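Local coordinates for pesticidal crystal protein CRY4AA (Bacillus thuringiensis, PDB 2C9K) that kills mosquito larvae as a pore-forming toxin that binds midgut epithelial cells and promotes their colloid-osmotic lysis, at residues A[346-351]-A[378-383]; A[299-304]-A[389-394]; A[521-526]-A[571-576]; A[500-505]-A[600-605]; A[272-277]-A[440-445]. All blocks are in the same frame, centred on the assembly; numbering follows the deposited sequence.

Contacts 1 and 2 lie side by side, centres about 16 Å apart, between the same two four-stranded sheets of the middle domain. Contact 1 is apolar and runs out into exposed loop ends, whereas contact 2 is buried and adds a carboxylate-to-backbone bond. Contact 5, whose centre is about 23 Å from that of contact 2, is partly buried and joins two loops of that domain through tyrosine rings. Contacts 3 and 4 belong to the C-terminal sandwich domain. Both are buried, their centres about 12 Å apart, and strands 517-527 and 600-609 are neighbours in one sheet; here backbone pairing carries the contact, with apolar side chains inside and charged pairs alongside.

Contact 1 (A[346-351]-A[378-383]); sequences LGLATN and FFITNG
Leu346 and Phe378 reach toward each other tip to tip across the interface between two Greek-key sheets of the beta prism that forms the middle domain of this toxin. One sheet contributes strand 342-347, the other strand 373-381, and the two segments run in nearly the same direction. In Leu346, chi1 (164°) sets CG anti to the backbone N, beside the carbonyl carbon. Its CD2 methyl lies over one face of the Phe378 ring, 3.5 Å from the centroid and 17° off the normal, which defines a CH-pi contact. The methyl is displaced toward the CD1 side of the ring. Leu391 and Ile354 also touch this ring, placing it in the packing between the sheets. Two residues further on, Leu348 and Ile380 meet at a slant: CD2 of the leucine is 3.8 Å from CD1 of the isoleucine, and CD1 of Leu346 approaches that same Ile380 methyl at 4.4 Å. Beyond the strands the packing gives way to backbone. The Asn351 side chain turns elsewhere, its OD1 bonded to the Tyr353 hydroxyl, while its backbone carbonyl faces the other segment: Asn382 CA lies 3.4 Å from Asn351 O, with an angle of 147° at the hydrogen.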
# COMPACT_ATOMS: atom_id res chain seq x y z
N LEU A 346 -9.96 -8.43 23.47
CA LEU A 346 -9.31 -9.46 22.66
C LEU A 346 -7.86 -9.00 22.42
O LEU A 346 -7.62 -8.05 21.68
CB LEU A 346 -9.99 -9.62 21.30
CG LEU A 346 -9.15 -10.38 20.27
CD1 LEU A 346 -8.92 -11.81 20.73
CD2 LEU A 346 -9.83 -10.38 18.91
N GLY A 347 -6.92 -9.67 23.08
CA GLY A 347 -5.52 -9.31 22.94
C GLY A 347 -4.83 -9.98 21.77
O GLY A 347 -5.40 -10.88 21.15
N LEU A 348 -3.61 -9.55 21.48
CA LEU A 348 -2.83 -10.09 20.37
C LEU A 348 -1.34 -9.96 20.66
O LEU A 348 -0.85 -8.87 20.94
CB LEU A 348 -3.17 -9.36 19.08
CG LEU A 348 -4.60 -9.50 18.53
CD1 LEU A 348 -4.82 -8.51 17.39
CD2 LEU A 348 -4.83 -10.92 18.05
N ALA A 349 -0.60 -11.06 20.58
CA ALA A 349 0.84 -11.03 20.82
C ALA A 349 1.55 -10.71 19.52
O ALA A 349 0.92 -10.50 18.49
CB ALA A 349 1.31 -12.37 21.35
N THR A 350 2.87 -10.67 19.56
CA THR A 350 3.63 -10.37 18.36
C THR A 350 3.51 -11.53 17.38
O THR A 350 3.49 -12.70 17.77
CB THR A 350 5.10 -10.12 18.68
OG1 THR A 350 5.19 -9.35 19.89
CG2 THR A 350 5.77 -9.33 17.54
N ASN A 351 3.42 -11.19 16.10
CA ASN A 351 3.29 -12.18 15.04
C ASN A 351 1.94 -12.92 15.09
O ASN A 351 1.83 -14.07 14.64
CB ASN A 351 4.45 -13.17 15.10
CG ASN A 351 5.78 -12.51 14.75
OD1 ASN A 351 5.93 -11.92 13.67
ND2 ASN A 351 6.75 -12.60 15.66
N PHE A 378 -13.18 -13.16 14.75
CA PHE A 378 -11.89 -12.84 14.18
C PHE A 378 -11.21 -14.08 13.62
O PHE A 378 -11.31 -15.18 14.18
CB PHE A 378 -10.98 -12.19 15.23
CG PHE A 378 -11.57 -10.96 15.85
CD1 PHE A 378 -12.44 -11.05 16.93
CD2 PHE A 378 -11.28 -9.70 15.33
CE1 PHE A 378 -13.01 -9.90 17.49
CE2 PHE A 378 -11.85 -8.55 15.88
CZ PHE A 378 -12.72 -8.66 16.96
N PHE A 379 -10.54 -13.91 12.49
CA PHE A 379 -9.79 -14.99 11.88
C PHE A 379 -8.34 -14.55 11.97
O PHE A 379 -7.82 -13.83 11.12
CB PHE A 379 -10.24 -15.21 10.44
CG PHE A 379 -11.55 -15.94 10.34
CD1 PHE A 379 -11.71 -17.19 10.94
CD2 PHE A 379 -12.63 -15.38 9.66
CE1 PHE A 379 -12.92 -17.87 10.86
CE2 PHE A 379 -13.84 -16.05 9.57
CZ PHE A 379 -13.99 -17.31 10.17
N ILE A 380 -7.72 -14.98 13.07
CA ILE A 380 -6.35 -14.68 13.44
C ILE A 380 -5.33 -15.64 12.83
O ILE A 380 -5.67 -16.77 12.44
CB ILE A 380 -6.24 -14.73 14.98
CG1 ILE A 380 -7.10 -13.60 15.57
CG2 ILE A 380 -4.80 -14.65 15.43
CD1 ILE A 380 -7.27 -13.64 17.06
N THR A 381 -4.09 -15.19 12.72
CA THR A 381 -3.03 -16.02 12.19
C THR A 381 -1.79 -15.87 13.07
O THR A 381 -1.47 -14.76 13.52
CB THR A 381 -2.66 -15.64 10.73
OG1 THR A 381 -1.69 -16.56 10.22
CG2 THR A 381 -2.11 -14.21 10.65
N ASN A 382 -1.11 -16.98 13.35
CA ASN A 382 0.09 -16.92 14.18
C ASN A 382 1.30 -17.41 13.40
O ASN A 382 2.38 -17.54 13.95
CB ASN A 382 -0.08 -17.75 15.45
CG ASN A 382 -0.12 -19.24 15.18
OD1 ASN A 382 -0.32 -20.03 16.11
ND2 ASN A 382 0.06 -19.64 13.93
N GLY A 383 1.10 -17.69 12.12
CA GLY A 383 2.19 -18.16 11.30
C GLY A 383 2.20 -19.66 11.06
O GLY A 383 2.79 -20.10 10.07

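Contact 2 (A[299-304]-A[389-394])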
# COMPACT_ATOMS: atom_id res chain seq x y z
N LEU A 299 -8.26 -5.21 20.93
CA LEU A 299 -9.54 -4.56 20.64
C LEU A 299 -10.37 -4.62 21.93
O LEU A 299 -10.55 -5.68 22.51
CB LEU A 299 -10.24 -5.30 19.50
CG LEU A 299 -10.19 -4.65 18.12
CD1 LEU A 299 -8.92 -3.85 17.96
CD2 LEU A 299 -10.30 -5.74 17.06
N ASN A 300 -10.87 -3.48 22.37
CA ASN A 300 -11.62 -3.42 23.61
C ASN A 300 -13.03 -2.86 23.43
O ASN A 300 -13.20 -1.65 23.29
CB ASN A 300 -10.84 -2.58 24.61
CG ASN A 300 -9.39 -3.01 24.72
OD1 ASN A 300 -9.05 -3.93 25.46
ND2 ASN A 300 -8.52 -2.35 23.95
N PHE A 301 -14.02 -3.74 23.43
CA PHE A 301 -15.42 -3.35 23.27
C PHE A 301 -16.23 -3.50 24.55
O PHE A 301 -16.26 -4.57 25.16
CB PHE A 301 -16.09 -4.21 22.18
CG PHE A 301 -15.67 -3.86 20.79
CD1 PHE A 301 -14.38 -4.14 20.35
CD2 PHE A 301 -16.56 -3.25 19.92
CE1 PHE A 301 -13.99 -3.81 19.05
CE2 PHE A 301 -16.18 -2.92 18.61
CZ PHE A 301 -14.89 -3.20 18.18
N TYR A 302 -16.88 -2.42 24.97
CA TYR A 302 -17.71 -2.44 26.17
C TYR A 302 -19.13 -2.89 25.82
O TYR A 302 -19.71 -2.45 24.83
CB TYR A 302 -17.81 -1.06 26.81
CG TYR A 302 -16.53 -0.53 27.41
CD1 TYR A 302 -15.66 0.26 26.66
CD2 TYR A 302 -16.22 -0.78 28.74
CE1 TYR A 302 -14.50 0.79 27.24
CE2 TYR A 302 -15.07 -0.25 29.33
CZ TYR A 302 -14.22 0.54 28.57
OH TYR A 302 -13.08 1.05 29.15
N GLU A 303 -19.70 -3.77 26.65
CA GLU A 303 -21.06 -4.26 26.44
C GLU A 303 -21.93 -3.69 27.55
O GLU A 303 -21.42 -3.13 28.52
CB GLU A 303 -21.09 -5.78 26.52
CG GLU A 303 -20.50 -6.31 27.82
CD GLU A 303 -20.75 -7.79 28.01
OE1 GLU A 303 -20.36 -8.58 27.14
OE2 GLU A 303 -21.34 -8.14 29.06
N LYS A 304 -23.24 -3.83 27.42
CA LYS A 304 -24.15 -3.31 28.44
C LYS A 304 -24.25 -4.26 29.64
O LYS A 304 -24.15 -5.48 29.48
CB LYS A 304 -25.54 -3.06 27.84
CG LYS A 304 -25.58 -1.86 26.89
CD LYS A 304 -26.98 -1.59 26.36
CE LYS A 304 -27.43 -2.68 25.41
NZ LYS A 304 -28.78 -2.36 24.84
N LYS A 389 -11.14 -16.57 17.17
CA LYS A 389 -11.47 -16.01 18.46
C LYS A 389 -12.81 -15.31 18.34
O LYS A 389 -13.22 -14.94 17.24
CB LYS A 389 -10.40 -15.02 18.91
CG LYS A 389 -9.62 -15.49 20.12
CD LYS A 389 -8.99 -16.86 19.88
CE LYS A 389 -8.21 -17.34 21.10
NZ LYS A 389 -7.09 -16.40 21.44
N GLU A 390 -13.50 -15.14 19.45
CA GLU A 390 -14.80 -14.51 19.43
C GLU A 390 -14.85 -13.41 20.47
O GLU A 390 -14.11 -13.43 21.45
CB GLU A 390 -15.88 -15.56 19.70
CG GLU A 390 -17.25 -15.27 19.10
CD GLU A 390 -18.20 -16.47 19.18
OE1 GLU A 390 -18.52 -16.91 20.31
OE2 GLU A 390 -18.63 -16.97 18.11
N LEU A 391 -15.72 -12.43 20.23
CA LEU A 391 -15.92 -11.30 21.13
C LEU A 391 -17.42 -11.02 21.04
O LEU A 391 -17.92 -10.60 19.99
CB LEU A 391 -15.10 -10.10 20.65
CG LEU A 391 -14.81 -9.01 21.69
CD1 LEU A 391 -13.97 -9.58 22.82
CD2 LEU A 391 -14.08 -7.86 21.02
N THR A 392 -18.14 -11.26 22.13
CA THR A 392 -19.59 -11.06 22.12
C THR A 392 -20.17 -10.21 23.24
O THR A 392 -19.77 -10.29 24.39
CB THR A 392 -20.31 -12.41 22.14
OG1 THR A 392 -20.02 -13.13 20.94
CG2 THR A 392 -21.81 -12.21 22.25
N ALA A 393 -21.15 -9.39 22.87
CA ALA A 393 -21.83 -8.52 23.81
C ALA A 393 -22.76 -9.40 24.65
O ALA A 393 -23.69 -10.02 24.13
CB ALA A 393 -22.64 -7.46 23.06
N GLY A 394 -22.49 -9.46 25.96
CA GLY A 394 -23.29 -10.27 26.85
C GLY A 394 -23.31 -11.72 26.40
O GLY A 394 -22.30 -12.41 26.47
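Glu303 carries the polar half of this contact and Phe301, against Leu391, the apolar half. CG of Glu303 takes the crowded position between its own backbone N and carbonyl carbon (chi1 55°), and the chain is extended beyond CG, carrying the carboxylate toward the loop after strand 386-392. Gly394 N donates to Glu303 OE1 at 2.6 Å, with 160° at the hydrogen; the donor comes from above the carboxylate plane, 65° out of it. The base of the glutamate packs as well, its CB 4.1 Å from Ala393 CB. CG of Leu391 lies beside the carbonyl carbon, CG of Phe301 beside its backbone N. The two side chains cross at about a right angle, Leu391 CD2 being 3.8 Å from Phe301 CD1. Phe301 also stacks on His316 and meets Phe313 edge-to-face. Strands 299-303 and 389-392 come within 8.8 Å at their axes, a face-to-face packing of two sheets of the beta prism. Lys344 forms a salt bridge with Glu303 OE1 and a hydrogen bond with Thr392 O, two acceptors that lie 3.3 Å apart. The buried carboxylate oxygen thus has both an amide and an ammonium partner, an environment that would be expected to favour the ionised form.

Contact 3 (A[521-526]-A[571-576])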
# COMPACT_ATOMS: atom_id res chain seq x y z
N ILE A 521 24.46 3.19 4.96
CA ILE A 521 23.05 3.45 5.09
C ILE A 521 22.77 4.62 4.12
O ILE A 521 23.51 5.60 4.09
CB ILE A 521 22.62 3.70 6.61
CG1 ILE A 521 22.05 5.10 6.79
CG2 ILE A 521 23.78 3.41 7.55
CD1 ILE A 521 20.65 5.22 6.31
N ARG A 522 21.75 4.45 3.28
CA ARG A 522 21.37 5.43 2.25
C ARG A 522 19.96 5.95 2.50
O ARG A 522 19.10 5.21 2.94
CB ARG A 522 21.43 4.75 0.88
CG ARG A 522 21.14 5.64 -0.28
CD ARG A 522 21.34 4.88 -1.57
NE ARG A 522 20.21 4.02 -1.91
CZ ARG A 522 20.20 3.18 -2.95
NH1 ARG A 522 21.26 3.09 -3.74
NH2 ARG A 522 19.12 2.46 -3.21
N ILE A 523 19.73 7.23 2.21
CA ILE A 523 18.42 7.84 2.46
C ILE A 523 17.69 8.35 1.21
O ILE A 523 18.30 8.99 0.34
CB ILE A 523 18.58 9.01 3.46
CG1 ILE A 523 18.73 8.46 4.87
CG2 ILE A 523 17.40 9.95 3.40
CD1 ILE A 523 19.05 9.54 5.86
N ARG A 524 16.39 8.06 1.11
CA ARG A 524 15.56 8.52 -0.01
C ARG A 524 14.70 9.62 0.58
O ARG A 524 13.76 9.35 1.33
CB ARG A 524 14.67 7.38 -0.55
CG ARG A 524 13.89 7.75 -1.82
CD ARG A 524 13.29 6.52 -2.51
NE ARG A 524 12.78 6.77 -3.86
CZ ARG A 524 11.57 7.24 -4.15
NH1 ARG A 524 10.70 7.51 -3.19
NH2 ARG A 524 11.21 7.41 -5.42
N TYR A 525 15.02 10.86 0.23
CA TYR A 525 14.31 12.02 0.78
C TYR A 525 13.93 13.03 -0.28
O TYR A 525 14.30 12.90 -1.44
CB TYR A 525 15.22 12.73 1.77
CG TYR A 525 16.32 13.48 1.04
CD1 TYR A 525 16.33 14.88 0.97
CD2 TYR A 525 17.29 12.78 0.32
CE1 TYR A 525 17.27 15.55 0.21
CE2 TYR A 525 18.24 13.46 -0.45
CZ TYR A 525 18.22 14.84 -0.50
OH TYR A 525 19.14 15.49 -1.28
N ALA A 526 13.21 14.05 0.16
CA ALA A 526 12.77 15.16 -0.68
C ALA A 526 13.16 16.40 0.11
O ALA A 526 13.25 16.36 1.35
CB ALA A 526 11.26 15.12 -0.89
N LEU A 571 20.71 9.95 -1.16
CA LEU A 571 22.00 10.35 -0.59
C LEU A 571 22.45 9.22 0.32
O LEU A 571 21.62 8.55 0.94
CB LEU A 571 21.90 11.66 0.20
CG LEU A 571 22.15 12.90 -0.67
CD1 LEU A 571 22.08 14.16 0.17
CD2 LEU A 571 23.52 12.76 -1.33
N GLU A 572 23.76 9.03 0.40
CA GLU A 572 24.34 7.96 1.19
C GLU A 572 25.42 8.50 2.12
O GLU A 572 26.21 9.35 1.72
CB GLU A 572 24.95 6.93 0.24
CG GLU A 572 25.38 5.64 0.85
CD GLU A 572 25.90 4.67 -0.21
OE1 GLU A 572 25.17 4.41 -1.20
OE2 GLU A 572 27.03 4.17 -0.05
N PHE A 573 25.45 8.01 3.35
CA PHE A 573 26.46 8.46 4.29
C PHE A 573 27.79 7.81 3.90
O PHE A 573 27.80 6.70 3.38
CB PHE A 573 26.09 8.07 5.71
CG PHE A 573 24.84 8.69 6.21
CD1 PHE A 573 23.63 8.01 6.15
CD2 PHE A 573 24.86 9.96 6.78
CE1 PHE A 573 22.47 8.58 6.65
CE2 PHE A 573 23.70 10.54 7.28
CZ PHE A 573 22.50 9.85 7.22
N SER A 574 28.89 8.50 4.17
CA SER A 574 30.21 7.99 3.83
C SER A 574 30.68 6.82 4.68
O SER A 574 30.86 5.72 4.18
CB SER A 574 31.23 9.13 3.88
OG SER A 574 31.19 9.79 5.13
N ASN A 575 30.87 7.06 5.97
CA ASN A 575 31.33 6.00 6.87
C ASN A 575 30.41 4.78 6.87
O ASN A 575 29.19 4.90 6.74
CB ASN A 575 31.49 6.54 8.29
CG ASN A 575 30.26 7.30 8.77
OD1 ASN A 575 29.80 8.23 8.10
ND2 ASN A 575 29.74 6.92 9.92
N GLU A 576 31.00 3.60 7.02
CA GLU A 576 30.23 2.36 7.04
C GLU A 576 29.99 1.85 8.45
O GLU A 576 30.67 2.22 9.40
CB GLU A 576 30.93 1.28 6.21
CG GLU A 576 32.36 0.99 6.62
CD GLU A 576 32.95 -0.17 5.84
OE1 GLU A 576 32.63 -1.34 6.17
OE2 GLU A 576 33.72 0.07 4.88
O HOH W 1 26.65 4.93 5.25
O HOH W 2 23.92 4.90 -4.23
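Phe573 lies alongside Ile521, the two side chains pointing the same way, and its ring can be traced outward from the backbone. CB and CG remain near the Ile521 carbonyl. CD1 is 3.2 Å from Ile521 O, which sits at the ring edge near its plane, and 3.4 Å from Ile521 CG1. CE1 is shared between that CG1 and Ile523 CD1, and CZ, at the tip, has Ile523 CD1 at 3.7 Å. The ring also touches Ile537 and Leu539 of strand 536-541 and Leu547 and Met549 of strand 545-550, which places it in the core between the sheets of the C-terminal beta sandwich. Antiparallel pairing fixes the backbone: Ile523 and Leu571 form a hydrogen-bonded pair, Ile523 N to Leu571 O being 2.6 Å and Leu571 N to Ile523 O 3.0 Å. Phe573 N adds a bond to Ile521 O, 170° at the hydrogen. Leu571 CD1 packs on the Tyr525 phenol, 3.5 Å from its OH, an oxygen that is hydrogen-bonded to Asn552 N. Away from this apolar side, Arg522 and Glu572 form a non-hydrogen-bonded pair. Their charged atoms do not touch, Arg522 NH1 and Glu572 OE1 being 4.8 Å apart, and a water joins them, weakly on the glutamate side. Arg522 forms its salt bridge with Glu606, so the attraction of Glu572 is probably longer-ranged and partly relayed by the water.

Contact 4 (A[500-505]-A[600-605])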
# COMPACT_ATOMS: atom_id res chain seq x y z
N ILE A 500 8.12 11.44 6.80
CA ILE A 500 8.44 12.22 7.99
C ILE A 500 8.91 13.61 7.60
O ILE A 500 9.76 13.76 6.71
CB ILE A 500 9.60 11.59 8.83
CG1 ILE A 500 9.12 10.33 9.56
CG2 ILE A 500 10.14 12.60 9.83
CD1 ILE A 500 10.19 9.73 10.46
N ASP A 501 8.35 14.63 8.25
CA ASP A 501 8.71 16.03 8.03
C ASP A 501 9.79 16.26 9.09
O ASP A 501 9.52 16.77 10.17
CB ASP A 501 7.51 16.95 8.27
CG ASP A 501 7.68 18.33 7.64
OD1 ASP A 501 8.80 18.89 7.72
OD2 ASP A 501 6.69 18.86 7.08
N PHE A 502 11.01 15.86 8.76
CA PHE A 502 12.16 15.95 9.65
C PHE A 502 12.55 17.36 10.08
O PHE A 502 13.19 18.09 9.32
CB PHE A 502 13.34 15.25 8.98
CG PHE A 502 14.48 14.92 9.90
CD1 PHE A 502 14.25 14.63 11.24
CD2 PHE A 502 15.78 14.85 9.41
CE1 PHE A 502 15.31 14.27 12.09
CE2 PHE A 502 16.85 14.49 10.25
CZ PHE A 502 16.61 14.20 11.59
N LYS A 503 12.18 17.75 11.29
CA LYS A 503 12.51 19.07 11.82
C LYS A 503 13.61 19.00 12.90
O LYS A 503 14.55 19.80 12.90
CB LYS A 503 11.26 19.73 12.41
CG LYS A 503 10.68 20.87 11.57
CD LYS A 503 10.32 20.41 10.17
CE LYS A 503 9.78 21.55 9.30
NZ LYS A 503 8.40 21.99 9.68
N ASP A 504 13.50 18.04 13.81
CA ASP A 504 14.47 17.88 14.89
C ASP A 504 15.14 16.51 14.92
O ASP A 504 16.28 16.34 14.45
CB ASP A 504 13.79 18.13 16.24
CG ASP A 504 12.38 17.55 16.31
OD1 ASP A 504 12.11 16.53 15.65
OD2 ASP A 504 11.54 18.12 17.04
N HIS A 505 14.44 15.53 15.47
CA HIS A 505 14.96 14.19 15.58
C HIS A 505 13.85 13.15 15.45
O HIS A 505 12.67 13.49 15.51
CB HIS A 505 15.61 14.03 16.95
CG HIS A 505 14.68 14.31 18.08
ND1 HIS A 505 14.24 15.57 18.39
CD2 HIS A 505 14.06 13.47 18.96
CE1 HIS A 505 13.40 15.51 19.41
NE2 HIS A 505 13.28 14.25 19.77
N VAL A 600 12.38 19.14 4.71
CA VAL A 600 13.00 17.88 4.33
C VAL A 600 12.00 16.76 4.59
O VAL A 600 11.47 16.63 5.70
CB VAL A 600 14.29 17.61 5.15
CG1 VAL A 600 14.86 16.23 4.79
CG2 VAL A 600 15.32 18.69 4.87
N LEU A 601 11.71 15.97 3.57
CA LEU A 601 10.77 14.87 3.72
C LEU A 601 11.51 13.54 3.63
O LEU A 601 12.05 13.18 2.59
CB LEU A 601 9.68 14.96 2.66
CG LEU A 601 8.83 16.23 2.72
CD1 LEU A 601 7.80 16.21 1.61
CD2 LEU A 601 8.14 16.35 4.07
N ILE A 602 11.54 12.81 4.74
CA ILE A 602 12.22 11.52 4.78
C ILE A 602 11.29 10.39 4.37
O ILE A 602 10.26 10.16 5.00
CB ILE A 602 12.73 11.19 6.19
CG1 ILE A 602 13.83 12.17 6.60
CG2 ILE A 602 13.25 9.78 6.22
CD1 ILE A 602 15.09 12.05 5.79
N ASP A 603 11.68 9.68 3.32
CA ASP A 603 10.89 8.57 2.81
C ASP A 603 11.39 7.19 3.26
O ASP A 603 10.76 6.54 4.10
CB ASP A 603 10.85 8.64 1.29
CG ASP A 603 10.17 7.45 0.66
OD1 ASP A 603 9.16 6.98 1.22
OD2 ASP A 603 10.66 7.00 -0.40
N LYS A 604 12.52 6.75 2.72
CA LYS A 604 13.07 5.44 3.05
C LYS A 604 14.50 5.48 3.60
O LYS A 604 15.31 6.32 3.19
CB LYS A 604 13.07 4.54 1.81
CG LYS A 604 11.81 4.53 0.95
CD LYS A 604 10.72 3.64 1.50
CE LYS A 604 9.59 3.45 0.49
NZ LYS A 604 8.88 4.72 0.09
N ILE A 605 14.79 4.57 4.52
CA ILE A 605 16.13 4.43 5.10
C ILE A 605 16.62 3.14 4.47
O ILE A 605 15.98 2.10 4.60
CB ILE A 605 16.10 4.23 6.62
CG1 ILE A 605 15.25 5.31 7.29
CG2 ILE A 605 17.51 4.23 7.16
CD1 ILE A 605 15.73 6.73 7.07
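Ile500 O is approached by three groups, two of them from the adjacent strand: Ile602 N donates to it at 2.8 Å, and Leu601 CA lies 3.3 Å from Ile500 O in a CA-H...O contact, 145° at the hydrogen. The third is weak, a bond from Phe502 N within its own segment, which belongs to an inverse gamma turn centred on Asp501. The reciprocal bond, Ile500 N to Ile602 O at 3.1 Å and 170° at the hydrogen, makes Ile500 and Ile602 an antiparallel hydrogen-bonded pair. The turn then swings Phe502 N toward Val600 O, but that bond is weak, bent to 129°. On the face with the isoleucines, Ile500 CB and Ile602 CB lie 4.1 Å apart, and Ile602 CG1 meets Phe502 CB at 3.9 Å. The Phe502 ring meets Phe506 edge-to-face. On the other face Leu601 CD2 approaches Asp501 CG at 4.1 Å, while Asp501 OD2 is salt-bridged to Lys487. Further along, Asp603 and Lys604 form a classic beta bulge opposite Arg524; Asp603 forms salt bridges with Lys604 through OD1, on its syn lone pair, and with Arg524 through OD2. Within the C-terminal beta sandwich, the start of strand 600-609 lies between strands 499-501 and 517-527, and Phe502 and Ile605 pack on Phe589 of strand 584-591 in the facing sheet.

Contact 5 (A[272-277]-A[440-445]); sequences SPYKYY and LSIPAT
The Tyr274 ring is held between Leu440 on one face and Pro273 on the opposite one. Leu440 CG stands 3.6 Å above the plane, offset toward the rim on the CD2 side, and makes a CH-pi contact 23° off the normal through the centroid. Pro273 CG lies over the centre of the other face. At the edge, near the ring plane, Ile442 CD1 is 3.9 Å from Tyr274 CE2. The tyrosine slides past both Leu440 and Ile442 in the opposite direction, which brings Leu440 CD2 back to 3.6 Å from Tyr274 CB. In the middle domain, a beta prism, this joins the loop before helix 279-286 to the loop between strands 432-440 and 450-457; in related Cry toxins the loop between the corresponding strands takes part in receptor recognition. Leu440 also packs on Tyr281, Ser285 and Leu286 of that helix. Tyr274 begins a short 3-10 segment, 274-276. Tyr274 OH is hydrogen-bonded to Thr448 O and weakly accepts Ile442 N at 3.3 Å, 159° at the hydrogen. Tyr277 and Ile442 meet tip to tip, Tyr277 OH being 4.1 Å from Ile442 CD1, and that hydroxyl is hydrogen-bonded with the Tyr446 OH.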
# COMPACT_ATOMS: atom_id res chain seq x y z
N SER A 272 -27.07 5.12 8.17
CA SER A 272 -26.74 6.14 9.16
C SER A 272 -26.84 7.49 8.46
O SER A 272 -26.67 7.58 7.25
CB SER A 272 -25.33 5.93 9.70
OG SER A 272 -25.22 4.64 10.28
N PRO A 273 -27.12 8.57 9.22
CA PRO A 273 -27.24 9.92 8.65
C PRO A 273 -25.94 10.62 8.29
O PRO A 273 -25.93 11.51 7.44
CB PRO A 273 -28.01 10.67 9.73
CG PRO A 273 -27.43 10.07 10.97
CD PRO A 273 -27.44 8.58 10.65
N TYR A 274 -24.86 10.23 8.94
CA TYR A 274 -23.56 10.85 8.71
C TYR A 274 -23.19 11.05 7.24
O TYR A 274 -22.31 11.85 6.92
CB TYR A 274 -22.47 10.05 9.42
CG TYR A 274 -22.85 9.77 10.85
CD1 TYR A 274 -23.31 8.51 11.22
CD2 TYR A 274 -22.86 10.78 11.80
CE1 TYR A 274 -23.77 8.27 12.52
CE2 TYR A 274 -23.31 10.56 13.10
CZ TYR A 274 -23.77 9.29 13.44
OH TYR A 274 -24.23 9.05 14.71
N LYS A 275 -23.87 10.34 6.35
CA LYS A 275 -23.58 10.48 4.93
C LYS A 275 -24.02 11.84 4.42
O LYS A 275 -23.64 12.25 3.33
CB LYS A 275 -24.26 9.37 4.14
CG LYS A 275 -25.75 9.22 4.44
CD LYS A 275 -26.36 8.07 3.67
CE LYS A 275 -27.87 8.08 3.80
NZ LYS A 275 -28.49 6.89 3.15
N TYR A 276 -24.81 12.56 5.22
CA TYR A 276 -25.32 13.88 4.83
C TYR A 276 -24.48 15.03 5.36
O TYR A 276 -24.71 16.18 5.03
CB TYR A 276 -26.77 14.05 5.30
CG TYR A 276 -27.76 13.11 4.64
CD1 TYR A 276 -28.57 12.27 5.41
CD2 TYR A 276 -27.90 13.06 3.25
CE1 TYR A 276 -29.48 11.40 4.81
CE2 TYR A 276 -28.81 12.19 2.65
CZ TYR A 276 -29.59 11.37 3.44
OH TYR A 276 -30.47 10.49 2.86
N TYR A 277 -23.49 14.70 6.19
CA TYR A 277 -22.59 15.69 6.75
C TYR A 277 -21.48 15.99 5.76
O TYR A 277 -21.34 15.29 4.74
CB TYR A 277 -21.97 15.18 8.04
CG TYR A 277 -22.88 15.26 9.23
CD1 TYR A 277 -24.10 14.57 9.25
CD2 TYR A 277 -22.54 16.03 10.34
CE1 TYR A 277 -24.95 14.66 10.34
CE2 TYR A 277 -23.39 16.12 11.43
CZ TYR A 277 -24.59 15.43 11.43
OH TYR A 277 -25.41 15.52 12.51
N LEU A 440 -17.70 6.72 14.06
CA LEU A 440 -18.32 8.05 14.04
C LEU A 440 -19.70 7.89 14.66
O LEU A 440 -20.51 7.10 14.19
CB LEU A 440 -18.44 8.58 12.61
CG LEU A 440 -19.40 9.77 12.32
CD1 LEU A 440 -19.17 10.90 13.31
CD2 LEU A 440 -19.18 10.27 10.90
N SER A 441 -19.95 8.63 15.73
CA SER A 441 -21.24 8.58 16.41
C SER A 441 -21.39 9.79 17.30
O SER A 441 -20.46 10.17 18.02
CB SER A 441 -21.33 7.33 17.28
OG SER A 441 -20.51 7.47 18.42
N ILE A 442 -22.56 10.39 17.25
CA ILE A 442 -22.87 11.55 18.05
C ILE A 442 -24.03 11.10 18.93
O ILE A 442 -25.19 11.27 18.57
CB ILE A 442 -23.30 12.70 17.14
CG1 ILE A 442 -22.24 12.90 16.06
CG2 ILE A 442 -23.48 13.96 17.95
CD1 ILE A 442 -22.63 13.86 14.98
N PRO A 443 -23.72 10.49 20.09
CA PRO A 443 -24.72 9.99 21.03
C PRO A 443 -25.74 11.04 21.43
O PRO A 443 -26.93 10.77 21.51
CB PRO A 443 -23.88 9.52 22.22
CG PRO A 443 -22.61 9.09 21.57
CD PRO A 443 -22.36 10.21 20.58
N ALA A 444 -25.27 12.25 21.67
CA ALA A 444 -26.15 13.33 22.07
C ALA A 444 -27.34 13.51 21.11
O ALA A 444 -28.28 14.25 21.41
CB ALA A 444 -25.36 14.64 22.15
N THR A 445 -27.31 12.82 19.97
CA THR A 445 -28.38 12.99 18.99
C THR A 445 -28.85 11.72 18.30
O THR A 445 -30.05 11.50 18.13
CB THR A 445 -27.93 13.99 17.90
OG1 THR A 445 -27.58 15.24 18.51
CG2 THR A 445 -29.03 14.20 16.87